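Local coordinates for Methylcobalamin\: coenzyme M methyltransferase (Methanosarcina mazei, PDB 4AY7), which probably transfers a methyl group from a methylated corrinoid to coenzyme M, using zinc, in methanogenesis, at residues A[16-21]-A[26-31]; A[20-25]-A[318-323]. One frame throughout, in Å; residues are numbered along the deposited sequence.

Contact 1 of 2, residues A[16-21]-A[26-31]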
loop_
_atom_site.group_PDB
_atom_site.type_symbol
_atom_site.label_atom_id
_atom_site.label_comp_id
_atom_site.label_asym_id
_atom_site.label_seq_id
_atom_site.Cartn_x
_atom_site.Cartn_y
_atom_site.Cartn_z
ATOM N N LYS A 16 -17.590 4.378 -1.248
ATOM C CA LYS A 16 -17.135 3.473 -0.227
ATOM C C LYS A 16 -17.684 2.062 -0.445
ATOM O O LYS A 16 -16.919 1.099 -0.452
ATOM C CB LYS A 16 -17.451 3.966 1.225
ATOM C CG LYS A 16 -17.218 2.910 2.328
ATOM C CD LYS A 16 -17.231 3.444 3.739
ATOM C CE LYS A 16 -18.571 3.660 4.418
ATOM N NZ LYS A 16 -18.331 4.462 5.731
ATOM N N THR A 17 -18.998 1.957 -0.626
ATOM C CA THR A 17 -19.665 0.630 -0.785
ATOM C C THR A 17 -19.198 -0.073 -2.054
ATOM O O THR A 17 -19.030 -1.299 -2.050
ATOM C CB THR A 17 -21.189 0.621 -0.701
ATOM O OG1 THR A 17 -21.711 1.422 -1.720
ATOM C CG2 THR A 17 -21.796 1.021 0.662
ATOM N N ARG A 18 -18.949 0.690 -3.111
ATOM C CA ARG A 18 -18.460 0.111 -4.372
ATOM C C ARG A 18 -17.067 -0.441 -4.165
ATOM O O ARG A 18 -16.741 -1.517 -4.696
ATOM C CB ARG A 18 -18.443 1.131 -5.488
ATOM C CG ARG A 18 -18.000 0.600 -6.829
ATOM C CD ARG A 18 -17.983 1.653 -7.903
ATOM N NE ARG A 18 -19.333 2.181 -8.190
ATOM C CZ ARG A 18 -19.752 3.427 -7.956
ATOM N NH1 ARG A 18 -18.976 4.322 -7.409
ATOM N NH2 ARG A 18 -20.984 3.781 -8.279
ATOM N N LEU A 19 -16.188 0.343 -3.497
ATOM C CA LEU A 19 -14.802 -0.136 -3.324
ATOM C C LEU A 19 -14.765 -1.451 -2.571
ATOM O O LEU A 19 -14.050 -2.380 -2.935
ATOM C CB LEU A 19 -13.841 0.911 -2.689
ATOM C CG LEU A 19 -12.364 0.487 -2.537
ATOM C CD1 LEU A 19 -11.774 0.046 -3.886
ATOM C CD2 LEU A 19 -11.527 1.586 -1.831
ATOM N N LEU A 20 -15.477 -1.501 -1.468
ATOM C CA LEU A 20 -15.504 -2.667 -0.615
ATOM C C LEU A 20 -16.134 -3.881 -1.363
ATOM O O LEU A 20 -15.628 -5.009 -1.347
ATOM C CB LEU A 20 -16.289 -2.303 0.681
ATOM C CG LEU A 20 -15.567 -1.356 1.634
ATOM C CD1 LEU A 20 -16.524 -1.038 2.764
ATOM C CD2 LEU A 20 -14.271 -1.909 2.185
ATOM N N ALA A 21 -17.222 -3.631 -2.048
ATOM C CA ALA A 21 -17.863 -4.689 -2.903
ATOM C C ALA A 21 -16.881 -5.210 -3.951
ATOM O O ALA A 21 -16.650 -6.461 -4.095
ATOM C CB ALA A 21 -19.149 -4.166 -3.538
ATOM N N GLU A 26 -17.899 -8.991 -4.816
ATOM C CA GLU A 26 -19.342 -8.876 -4.961
ATOM C C GLU A 26 -19.702 -8.076 -6.188
ATOM O O GLU A 26 -18.874 -7.274 -6.698
ATOM C CB GLU A 26 -19.846 -8.189 -3.713
ATOM C CG GLU A 26 -19.593 -9.020 -2.472
ATOM C CD GLU A 26 -19.859 -8.251 -1.213
ATOM O OE1 GLU A 26 -19.854 -7.018 -1.310
ATOM O OE2 GLU A 26 -20.070 -8.855 -0.129
ATOM N N PRO A 27 -20.962 -8.236 -6.703
ATOM C CA PRO A 27 -21.237 -7.492 -7.934
ATOM C C PRO A 27 -21.228 -5.977 -7.741
ATOM O O PRO A 27 -21.643 -5.451 -6.699
ATOM C CB PRO A 27 -22.634 -7.971 -8.373
ATOM C CG PRO A 27 -22.834 -9.264 -7.667
ATOM C CD PRO A 27 -22.057 -9.168 -6.382
ATOM N N VAL A 28 -20.704 -5.309 -8.735
ATOM C CA VAL A 28 -20.759 -3.864 -8.771
ATOM C C VAL A 28 -21.270 -3.329 -10.083
ATOM O O VAL A 28 -21.259 -4.037 -11.112
ATOM C CB VAL A 28 -19.356 -3.268 -8.525
ATOM C CG1 VAL A 28 -18.894 -3.562 -7.129
ATOM C CG2 VAL A 28 -18.395 -3.801 -9.575
ATOM N N ASP A 29 -21.715 -2.074 -10.040
ATOM C CA ASP A 29 -22.154 -1.382 -11.233
ATOM C C ASP A 29 -21.015 -1.085 -12.197
ATOM O O ASP A 29 -21.187 -1.111 -13.394
ATOM C CB ASP A 29 -22.890 -0.087 -10.862
ATOM C CG ASP A 29 -22.083 0.821 -9.927
ATOM O OD1 ASP A 29 -21.156 0.380 -9.154
ATOM O OD2 ASP A 29 -22.446 2.019 -9.929
ATOM N N LYS A 30 -19.835 -0.765 -11.663
ATOM C CA LYS A 30 -18.676 -0.398 -12.473
ATOM C C LYS A 30 -17.390 -0.525 -11.662
ATOM O O LYS A 30 -17.471 -0.577 -10.461
ATOM C CB LYS A 30 -18.829 1.048 -13.011
ATOM C CG LYS A 30 -18.689 2.143 -11.976
ATOM C CD LYS A 30 -19.112 3.529 -12.467
ATOM C CE LYS A 30 -18.880 4.568 -11.411
ATOM N NZ LYS A 30 -19.492 5.900 -11.667
ATOM N N VAL A 31 -16.236 -0.690 -12.307
ATOM C CA VAL A 31 -14.954 -0.832 -11.602
ATOM C C VAL A 31 -14.588 0.531 -10.945
ATOM O O VAL A 31 -14.619 1.567 -11.632
ATOM C CB VAL A 31 -13.868 -1.262 -12.597
ATOM C CG1 VAL A 31 -12.472 -1.208 -11.982
ATOM C CG2 VAL A 31 -14.219 -2.649 -13.223
#
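Arg18 reaches Asp29 with its CG anti to the backbone N (chi1 -178°) and a single bend at chi3 (-64°), which turns the guanidinium to the carboxylate. Asp29 has its CG between its own backbone N and carbonyl carbon, and this brings the carboxylate back to the helix. The salt bridge is side-on and bidentate. Arg18 NE meets Asp29 OD1 at 2.7 Å in an almost straight bond (175°). Arg18 NH2 donates to Asp29 OD2 at 2.8 Å. Both oxygens are approached from the syn side, and the two flat groups are nearly coplanar. The paired bonds fix the rotation of the guanidinium. Lys30 CE sits over the centre of one guanidinium face, 3.7 Å from Arg18 CZ. A leucine in place of Arg18 would probably leave the Asp29 carboxylate without its charged mate and Lys30 without the flat face it lies on. Nearer the helix end, Ala21 CB packs on Val28 CG1 at 3.7 Å. Glu26 N donates to Ala21 O at 2.9 Å. This is the outer bond of the Schellman motif that ends helix 15-24, and the loop then runs back beside the helix. Leu19, pointing away from this loop, packs on Val206 of strand 206-210 and Val320 of strand 320-323, while Lys30 touches Tyr347, just past helix 333-346.

Contact 2 of 2, residues A[20-25]-A[318-323]. With MG (magnesium ion), chain D.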
loop_
_atom_site.group_PDB
_atom_site.type_symbol
_atom_site.label_atom_id
_atom_site.label_comp_id
_atom_site.label_asym_id
_atom_site.label_seq_id
_atom_site.Cartn_x
_atom_site.Cartn_y
_atom_site.Cartn_z
ATOM N N LEU A 20 -15.477 -1.501 -1.468
ATOM C CA LEU A 20 -15.504 -2.667 -0.615
ATOM C C LEU A 20 -16.134 -3.881 -1.363
ATOM O O LEU A 20 -15.628 -5.009 -1.347
ATOM C CB LEU A 20 -16.289 -2.303 0.681
ATOM C CG LEU A 20 -15.567 -1.356 1.634
ATOM C CD1 LEU A 20 -16.524 -1.038 2.764
ATOM C CD2 LEU A 20 -14.271 -1.909 2.185
ATOM N N ALA A 21 -17.222 -3.631 -2.048
ATOM C CA ALA A 21 -17.863 -4.689 -2.903
ATOM C C ALA A 21 -16.881 -5.210 -3.951
ATOM O O ALA A 21 -16.650 -6.461 -4.095
ATOM C CB ALA A 21 -19.149 -4.166 -3.538
ATOM N N ALA A 22 -16.228 -4.290 -4.632
ATOM C CA ALA A 22 -15.215 -4.688 -5.624
ATOM C C ALA A 22 -14.113 -5.564 -5.139
ATOM O O ALA A 22 -13.735 -6.535 -5.794
ATOM C CB ALA A 22 -14.662 -3.463 -6.359
ATOM N N LEU A 23 -13.533 -5.166 -3.985
ATOM C CA LEU A 23 -12.450 -5.890 -3.391
ATOM C C LEU A 23 -12.925 -7.246 -2.899
ATOM O O LEU A 23 -12.205 -8.229 -3.002
ATOM C CB LEU A 23 -11.743 -5.064 -2.273
ATOM C CG LEU A 23 -10.965 -3.837 -2.730
ATOM C CD1 LEU A 23 -10.550 -2.882 -1.576
ATOM C CD2 LEU A 23 -9.780 -4.344 -3.608
ATOM N N LYS A 24 -14.116 -7.318 -2.356
ATOM C CA LYS A 24 -14.609 -8.600 -1.909
ATOM C C LYS A 24 -15.088 -9.514 -3.047
ATOM O O LYS A 24 -15.298 -10.714 -2.825
ATOM C CB LYS A 24 -15.739 -8.382 -0.953
ATOM C CG LYS A 24 -15.328 -7.783 0.373
ATOM C CD LYS A 24 -16.547 -7.905 1.268
ATOM C CE LYS A 24 -16.526 -6.948 2.439
ATOM N NZ LYS A 24 -17.901 -6.919 3.024
ATOM N N GLY A 25 -15.230 -8.990 -4.249
ATOM C CA GLY A 25 -15.721 -9.823 -5.381
ATOM C C GLY A 25 -17.221 -9.903 -5.468
ATOM O O GLY A 25 -17.779 -10.790 -6.142
ATOM N N ILE A 318 -9.600 -6.337 -14.488
ATOM C CA ILE A 318 -9.167 -5.729 -13.245
ATOM C C ILE A 318 -10.359 -5.389 -12.378
ATOM O O ILE A 318 -11.418 -5.021 -12.887
ATOM C CB ILE A 318 -8.316 -4.469 -13.545
ATOM C CG1 ILE A 318 -7.307 -4.280 -12.444
ATOM C CG2 ILE A 318 -9.177 -3.187 -13.753
ATOM C CD1 ILE A 318 -6.103 -5.240 -12.526
ATOM N N ASP A 319 -10.228 -5.596 -11.073
ATOM C CA ASP A 319 -11.300 -5.378 -10.157
ATOM C C ASP A 319 -11.405 -3.973 -9.639
ATOM O O ASP A 319 -12.497 -3.486 -9.316
ATOM C CB ASP A 319 -11.216 -6.404 -9.052
ATOM C CG ASP A 319 -11.266 -7.813 -9.592
ATOM O OD1 ASP A 319 -12.339 -8.155 -10.109
ATOM O OD2 ASP A 319 -10.262 -8.552 -9.628
ATOM N N VAL A 320 -10.260 -3.358 -9.453
ATOM C CA VAL A 320 -10.101 -1.975 -9.025
ATOM C C VAL A 320 -9.006 -1.347 -9.902
ATOM O O VAL A 320 -7.858 -1.848 -9.924
ATOM C CB VAL A 320 -9.691 -1.818 -7.558
ATOM C CG1 VAL A 320 -9.314 -0.348 -7.275
ATOM C CG2 VAL A 320 -10.814 -2.327 -6.588
ATOM N N LEU A 321 -9.383 -0.354 -10.685
ATOM C CA LEU A 321 -8.410 0.268 -11.623
ATOM C C LEU A 321 -7.539 1.212 -10.811
ATOM O O LEU A 321 -8.053 2.084 -10.058
ATOM C CB LEU A 321 -9.096 1.024 -12.710
ATOM C CG LEU A 321 -8.273 1.809 -13.736
ATOM C CD1 LEU A 321 -7.369 0.819 -14.443
ATOM C CD2 LEU A 321 -9.064 2.686 -14.714
ATOM N N ALA A 322 -6.229 1.044 -10.952
ATOM C CA ALA A 322 -5.278 1.803 -10.093
ATOM C C ALA A 322 -3.880 1.806 -10.685
ATOM O O ALA A 322 -3.574 0.972 -11.511
ATOM C CB ALA A 322 -5.254 1.200 -8.667
ATOM N N PRO A 323 -2.974 2.713 -10.170
ATOM C CA PRO A 323 -1.566 2.649 -10.519
ATOM C C PRO A 323 -0.988 1.282 -10.090
ATOM O O PRO A 323 -1.383 0.727 -9.063
ATOM C CB PRO A 323 -0.958 3.798 -9.712
ATOM C CG PRO A 323 -2.114 4.745 -9.504
ATOM C CD PRO A 323 -3.282 3.858 -9.296
HETATM MG MG MG D . -14.053 -9.019 -11.164
HETATM O O HOH W 1 -14.672 -6.856 -8.133
HETATM O O HOH W 2 -15.284 -7.423 -10.938
HETATM O O HOH W 3 -13.517 -8.925 -13.176
#
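Ala22 and Leu23 of helix 15-24 rest on Val320, the first residue of strand 320-323, which is the last parallel strand of the TIM barrel. One methyl carries the apolar part of the contact. Val320 CG2 lies 3.7 Å from Leu23 CD2 and 4.0 Å from Ala22 CB. The CB of Leu23 points away from the strand, but CG lies beside the backbone N (chi1 -68°), and the branch ending in CD2 comes back to the valine. Ala22 CB also touches the backbone, 3.7 Å from Asp319 O. No direct hydrogen bond joins the two segments, and all four touching residues are buried. The small Ala22 side chain lets the helix come close, with its CA 6.0 Å from that of Asp319.

Further out, Leu23 also packs on Val242, Val244 and Val289. The helix therefore lies across the end of the barrel where its strands begin. Leu23 O accepts a hydrogen bond from Arg287 NE, which ties the last helical turn to strand 287-292. Gly25 leaves the helix with positive phi as the C-prime residue of a Schellman motif. Its N makes a weak bond to Ala22 O.

Asp319 splits its carboxylate between two tasks. Its OD2 is held by a salt bridge to Lys279 NZ and a hydrogen bond from Leu288 N. These partners position the other oxygen for the metal. Asp319 OD1 binds the magnesium ion at 2.2 Å, and two waters also bind the ion.

Overall arrangement
Contacts 1 and 2 use successive parts of helix 15-24 and share Leu20 and Ala21. Their centres are about 7 Å apart. In contact 1 the helix meets the loop that follows it; in contact 2 it meets the last barrel strand. They also touch directly. Leu19 CD1 lies 3.7 Å from Val320 CG2, and Val31 CG1 lies 3.5 Å from Leu321 N. The magnesium ion is bound in contact 2, and the side chain of Val28 in contact 1 is about 7 Å from it. The zinc site of His246, Cys248 and Cys325 is separate: the Leu23 side chain is about 11 Å from that of His246.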